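PDB 4HKJ: CPXV203 protein from Cowpox virus, which probably binds MHC class I molecules of the infected host and so helps the virus escape T-cell recognition. Local coordinates for residues I23-V37 against G45-V57. Numbering follows the deposited sequence.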
loop_
_atom_site.group_PDB
_atom_site.type_symbol
_atom_site.label_atom_id
_atom_site.label_comp_id
_atom_site.label_asym_id
_atom_site.label_seq_id
_atom_site.Cartn_x
_atom_site.Cartn_y
_atom_site.Cartn_z
ATOM N N ILE D 23 11.078 -3.237 7.128
ATOM C CA ILE D 23 11.429 -2.544 8.360
ATOM C C ILE D 23 12.173 -1.249 8.052
ATOM O O ILE D 23 13.196 -1.260 7.367
ATOM C CB ILE D 23 12.315 -3.421 9.266
ATOM C CG1 ILE D 23 11.781 -4.854 9.318
ATOM C CG2 ILE D 23 12.401 -2.827 10.661
ATOM C CD1 ILE D 23 12.662 -5.806 10.099
ATOM N N GLN D 24 11.655 -0.133 8.556
ATOM C CA GLN D 24 12.300 1.161 8.357
ATOM C C GLN D 24 12.993 1.632 9.633
ATOM O O GLN D 24 12.400 1.628 10.712
ATOM C CB GLN D 24 11.290 2.209 7.879
ATOM C CG GLN D 24 11.903 3.571 7.582
ATOM C CD GLN D 24 10.894 4.566 7.043
ATOM O OE1 GLN D 24 9.747 4.610 7.488
ATOM N NE2 GLN D 24 11.318 5.370 6.074
ATOM N N ALA D 25 14.251 2.037 9.498
ATOM C CA ALA D 25 15.056 2.455 10.639
ATOM C C ALA D 25 14.604 3.802 11.189
ATOM O O ALA D 25 14.098 4.647 10.452
ATOM C CB ALA D 25 16.526 2.506 10.256
ATOM N N LYS D 26 14.795 3.993 12.491
ATOM C CA LYS D 26 14.445 5.249 13.143
ATOM C C LYS D 26 15.644 5.821 13.890
ATOM O O LYS D 26 16.315 5.110 14.639
ATOM C CB LYS D 26 13.276 5.044 14.108
ATOM C CG LYS D 26 12.898 6.286 14.900
ATOM C CD LYS D 26 11.706 6.023 15.806
ATOM C CE LYS D 26 11.270 7.290 16.526
ATOM N NZ LYS D 26 10.047 7.069 17.343
ATOM N N ASP D 27 15.911 7.104 13.664
ATOM C CA ASP D 27 16.991 7.828 14.340
ATOM C C ASP D 27 18.388 7.256 14.089
ATOM O O ASP D 27 19.340 7.608 14.786
ATOM C CB ASP D 27 16.719 7.932 15.848
ATOM C CG ASP D 27 15.447 8.696 16.157
ATOM O OD1 ASP D 27 15.096 9.610 15.381
ATOM O OD2 ASP D 27 14.796 8.382 17.176
ATOM N N PHE D 28 18.512 6.381 13.094
ATOM C CA PHE D 28 19.814 5.845 12.710
ATOM C C PHE D 28 19.797 5.297 11.286
ATOM O O PHE D 28 18.733 5.056 10.716
ATOM C CB PHE D 28 20.285 4.770 13.700
ATOM C CG PHE D 28 19.766 3.388 13.404
ATOM C CD1 PHE D 28 18.481 3.019 13.771
ATOM C CD2 PHE D 28 20.572 2.452 12.777
ATOM C CE1 PHE D 28 18.007 1.747 13.504
ATOM C CE2 PHE D 28 20.103 1.180 12.509
ATOM C CZ PHE D 28 18.820 0.827 12.873
ATOM N N TYR D 29 20.982 5.108 10.717
ATOM C CA TYR D 29 21.104 4.576 9.365
ATOM C C TYR D 29 21.427 3.086 9.384
ATOM O O TYR D 29 22.476 2.675 9.881
ATOM C CB TYR D 29 22.185 5.324 8.580
ATOM C CG TYR D 29 21.796 6.722 8.147
ATOM C CD1 TYR D 29 20.525 7.224 8.398
ATOM C CD2 TYR D 29 22.699 7.535 7.476
ATOM C CE1 TYR D 29 20.169 8.500 8.001
ATOM C CE2 TYR D 29 22.354 8.810 7.074
ATOM C CZ TYR D 29 21.088 9.289 7.338
ATOM O OH TYR D 29 20.744 10.559 6.938
ATOM N N SER D 30 20.521 2.280 8.842
ATOM C CA SER D 30 20.744 0.844 8.735
ATOM C C SER D 30 21.693 0.543 7.582
ATOM O O SER D 30 21.539 1.077 6.485
ATOM C CB SER D 30 19.420 0.100 8.551
ATOM O OG SER D 30 18.677 0.636 7.471
ATOM N N LYS D 31 22.677 -0.312 7.840
ATOM C CA LYS D 31 23.692 -0.634 6.843
ATOM C C LYS D 31 23.377 -1.934 6.107
ATOM O O LYS D 31 22.950 -2.917 6.714
ATOM C CB LYS D 31 25.072 -0.722 7.497
ATOM C CG LYS D 31 26.210 -0.981 6.522
ATOM C CD LYS D 31 27.552 -1.020 7.232
ATOM C CE LYS D 31 28.683 -1.297 6.254
ATOM N NZ LYS D 31 30.005 -1.328 6.934
ATOM N N ARG D 32 23.590 -1.928 4.794
ATOM C CA ARG D 32 23.400 -3.117 3.975
ATOM C C ARG D 32 24.482 -4.146 4.270
ATOM O O ARG D 32 25.664 -3.809 4.347
ATOM C CB ARG D 32 23.431 -2.749 2.492
ATOM C CG ARG D 32 23.374 -3.944 1.555
ATOM C CD ARG D 32 23.348 -3.513 0.097
ATOM N NE ARG D 32 24.583 -2.846 -0.313
ATOM C CZ ARG D 32 24.725 -1.529 -0.421
ATOM N NH1 ARG D 32 23.707 -0.724 -0.150
ATOM N NH2 ARG D 32 25.886 -1.014 -0.802
ATOM N N THR D 33 24.078 -5.402 4.431
ATOM C CA THR D 33 25.029 -6.469 4.721
ATOM C C THR D 33 24.483 -7.845 4.353
ATOM O O THR D 33 23.315 -7.990 3.989
ATOM C CB THR D 33 25.428 -6.477 6.208
ATOM O OG1 THR D 33 26.466 -7.441 6.424
ATOM C CG2 THR D 33 24.232 -6.823 7.080
ATOM N N ASP D 34 25.345 -8.852 4.450
ATOM C CA ASP D 34 24.936 -10.236 4.259
ATOM C C ASP D 34 24.041 -10.650 5.417
ATOM O O ASP D 34 24.082 -10.045 6.488
ATOM C CB ASP D 34 26.156 -11.155 4.201
ATOM C CG ASP D 34 27.097 -10.805 3.067
ATOM O OD1 ASP D 34 27.239 -9.602 2.756
ATOM O OD2 ASP D 34 27.697 -11.733 2.486
ATOM N N CYS D 35 23.235 -11.683 5.205
ATOM C CA CYS D 35 22.345 -12.164 6.254
ATOM C C CYS D 35 22.618 -13.618 6.621
ATOM O O CYS D 35 23.023 -14.421 5.778
ATOM C CB CYS D 35 20.878 -11.975 5.853
ATOM S SG CYS D 35 20.379 -12.868 4.366
ATOM N N SER D 36 22.397 -13.944 7.889
ATOM C CA SER D 36 22.586 -15.299 8.383
ATOM C C SER D 36 21.254 -15.885 8.832
ATOM O O SER D 36 20.294 -15.153 9.057
ATOM C CB SER D 36 23.583 -15.308 9.540
ATOM O OG SER D 36 24.862 -14.874 9.111
ATOM N N VAL D 37 21.197 -17.208 8.950
ATOM C CA VAL D 37 19.992 -17.881 9.428
ATOM C C VAL D 37 20.339 -19.194 10.127
ATOM O O VAL D 37 21.096 -20.011 9.602
ATOM C CB VAL D 37 18.972 -18.123 8.289
ATOM C CG1 VAL D 37 19.624 -18.846 7.116
ATOM C CG2 VAL D 37 17.765 -18.896 8.802
ATOM N N GLY D 45 12.225 -22.942 15.794
ATOM C CA GLY D 45 12.055 -21.819 14.889
ATOM C C GLY D 45 13.337 -21.447 14.171
ATOM O O GLY D 45 14.135 -22.314 13.816
ATOM N N LEU D 46 13.534 -20.150 13.953
ATOM C CA LEU D 46 14.730 -19.662 13.275
ATOM C C LEU D 46 15.140 -18.270 13.750
ATOM O O LEU D 46 14.297 -17.464 14.143
ATOM C CB LEU D 46 14.541 -19.683 11.752
ATOM C CG LEU D 46 13.347 -18.956 11.123
ATOM C CD1 LEU D 46 13.626 -17.472 10.903
ATOM C CD2 LEU D 46 12.947 -19.623 9.813
ATOM N N ILE D 47 16.441 -18.000 13.711
ATOM C CA ILE D 47 16.971 -16.687 14.054
ATOM C C ILE D 47 17.799 -16.156 12.890
ATOM O O ILE D 47 18.666 -16.857 12.372
ATOM C CB ILE D 47 17.863 -16.743 15.307
ATOM C CG1 ILE D 47 17.142 -17.455 16.453
ATOM C CG2 ILE D 47 18.282 -15.342 15.726
ATOM C CD1 ILE D 47 17.952 -17.525 17.727
ATOM N N THR D 48 17.532 -14.920 12.479
ATOM C CA THR D 48 18.261 -14.331 11.359
ATOM C C THR D 48 18.931 -13.004 11.702
ATOM O O THR D 48 18.299 -12.096 12.239
ATOM C CB THR D 48 17.358 -14.162 10.112
ATOM O OG1 THR D 48 18.089 -13.486 9.081
ATOM C CG2 THR D 48 16.108 -13.366 10.450
ATOM N N GLU D 49 20.220 -12.905 11.395
ATOM C CA GLU D 49 20.970 -11.673 11.611
ATOM C C GLU D 49 21.259 -10.990 10.279
ATOM O O GLU D 49 21.675 -11.640 9.321
ATOM C CB GLU D 49 22.288 -11.957 12.337
ATOM C CG GLU D 49 22.140 -12.644 13.685
ATOM C CD GLU D 49 22.128 -14.158 13.576
ATOM O OE1 GLU D 49 22.134 -14.675 12.439
ATOM O OE2 GLU D 49 22.117 -14.830 14.629
ATOM N N GLY D 50 21.035 -9.682 10.218
ATOM C CA GLY D 50 21.309 -8.929 9.009
ATOM C C GLY D 50 20.570 -7.609 8.911
ATOM O O GLY D 50 19.473 -7.454 9.448
ATOM N N ASN D 51 21.187 -6.657 8.214
ATOM C CA ASN D 51 20.610 -5.333 7.973
ATOM C C ASN D 51 20.305 -4.540 9.242
ATOM O O ASN D 51 19.323 -3.802 9.303
ATOM C CB ASN D 51 19.369 -5.432 7.076
ATOM C CG ASN D 51 19.680 -6.030 5.717
ATOM O OD1 ASN D 51 20.686 -6.719 5.543
ATOM N ND2 ASN D 51 18.816 -5.769 4.745
ATOM N N GLY D 52 21.159 -4.693 10.250
ATOM C CA GLY D 52 21.032 -3.930 11.479
ATOM C C GLY D 52 20.044 -4.518 12.466
ATOM O O GLY D 52 19.874 -3.998 13.567
ATOM N N TYR D 53 19.389 -5.606 12.075
ATOM C CA TYR D 53 18.411 -6.247 12.942
ATOM C C TYR D 53 18.677 -7.737 13.077
ATOM O O TYR D 53 19.254 -8.361 12.185
ATOM C CB TYR D 53 16.993 -6.045 12.403
ATOM C CG TYR D 53 16.662 -4.622 12.018
ATOM C CD1 TYR D 53 16.705 -3.601 12.955
ATOM C CD2 TYR D 53 16.285 -4.306 10.719
ATOM C CE1 TYR D 53 16.398 -2.298 12.607
ATOM C CE2 TYR D 53 15.974 -3.009 10.361
ATOM C CZ TYR D 53 16.032 -2.009 11.311
ATOM O OH TYR D 53 15.724 -0.717 10.957
ATOM N N ARG D 54 18.258 -8.303 14.203
ATOM C CA ARG D 54 18.214 -9.750 14.346
ATOM C C ARG D 54 16.786 -10.176 14.678
ATOM O O ARG D 54 16.167 -9.654 15.605
ATOM C CB ARG D 54 19.229 -10.254 15.377
ATOM C CG ARG D 54 18.992 -9.820 16.809
ATOM C CD ARG D 54 20.031 -10.446 17.727
ATOM N NE ARG D 54 20.199 -11.869 17.447
ATOM C CZ ARG D 54 21.022 -12.675 18.112
ATOM N NH1 ARG D 54 21.759 -12.201 19.108
ATOM N NH2 ARG D 54 21.107 -13.956 17.779
ATOM N N VAL D 55 16.257 -11.106 13.894
ATOM C CA VAL D 55 14.843 -11.451 13.980
ATOM C C VAL D 55 14.629 -12.905 14.387
ATOM O O VAL D 55 15.245 -13.813 13.831
ATOM C CB VAL D 55 14.128 -11.177 12.642
ATOM C CG1 VAL D 55 12.650 -11.504 12.747
ATOM C CG2 VAL D 55 14.329 -9.727 12.224
ATOM N N VAL D 56 13.753 -13.112 15.364
ATOM C CA VAL D 56 13.419 -14.448 15.836
ATOM C C VAL D 56 11.993 -14.809 15.433
ATOM O O VAL D 56 11.062 -14.033 15.653
ATOM C CB VAL D 56 13.547 -14.544 17.369
ATOM C CG1 VAL D 56 13.210 -15.947 17.842
ATOM C CG2 VAL D 56 14.948 -14.154 17.813
ATOM N N VAL D 57 11.827 -15.985 14.837
ATOM C CA VAL D 57 10.509 -16.446 14.408
ATOM C C VAL D 57 10.154 -17.786 15.049
ATOM O O VAL D 57 10.849 -18.782 14.854
ATOM C CB VAL D 57 10.431 -16.584 12.875
ATOM C CG1 VAL D 57 9.044 -17.039 12.454
ATOM C CG2 VAL D 57 10.788 -15.268 12.205
#
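Tyr53 reaches out of strand 53-57 and packs among Ile23, Ala25 and Phe28. From CB, which heads toward residues 23-37, the ring is set by a chi1 of -48° that places CG beside the backbone N, anti to the carbonyl carbon. CD2 then lies 4.0 Å from Ile23 CD1, and farther along the same side CE2 is 3.6 Å from Ile23 CG2, the two side chains running past each other in opposite directions. On the other side CE1 meets Phe28 CZ at 4.0 Å, lying in the plane of the Phe28 ring at its edge. At the tip, OH is 3.4 Å from Ala25 CB. A long, flat residue suits this place because it reaches from the hairpin to the end of strand 23-25, while small Ala25 lets it come close and also packs on a face of Phe28.

Asn51 and Gly52 form the corner of a type I' turn and both have positive phi, a conformation favourable to this pair. Thr33 CG2 rests 3.3 Å from Asn51 N as the loop follows the turn.

Farther on, Ser36 N gives Glu49 O a nearly straight bond of 2.8 Å (164°), whereas the return from Glu49 N to Ser36 O is weak. Ser36 OG has its own bond, to Thr187 O. Glu49 bends at chi2 (89°), bringing OE1 near Ser36 CB while OE2 forms a salt bridge with Arg54 NH2.

Residues 23-37 pass from strand 15-25 of the five-stranded antiparallel sheet to strand 36-38 at the edge of the six-stranded mixed sheet. Cys35 is disulfide-bonded to Cys184, and Tyr53 and Leu46 touch Ser82 and Phe86 of strand 81-88, respectively, joining the two sheets.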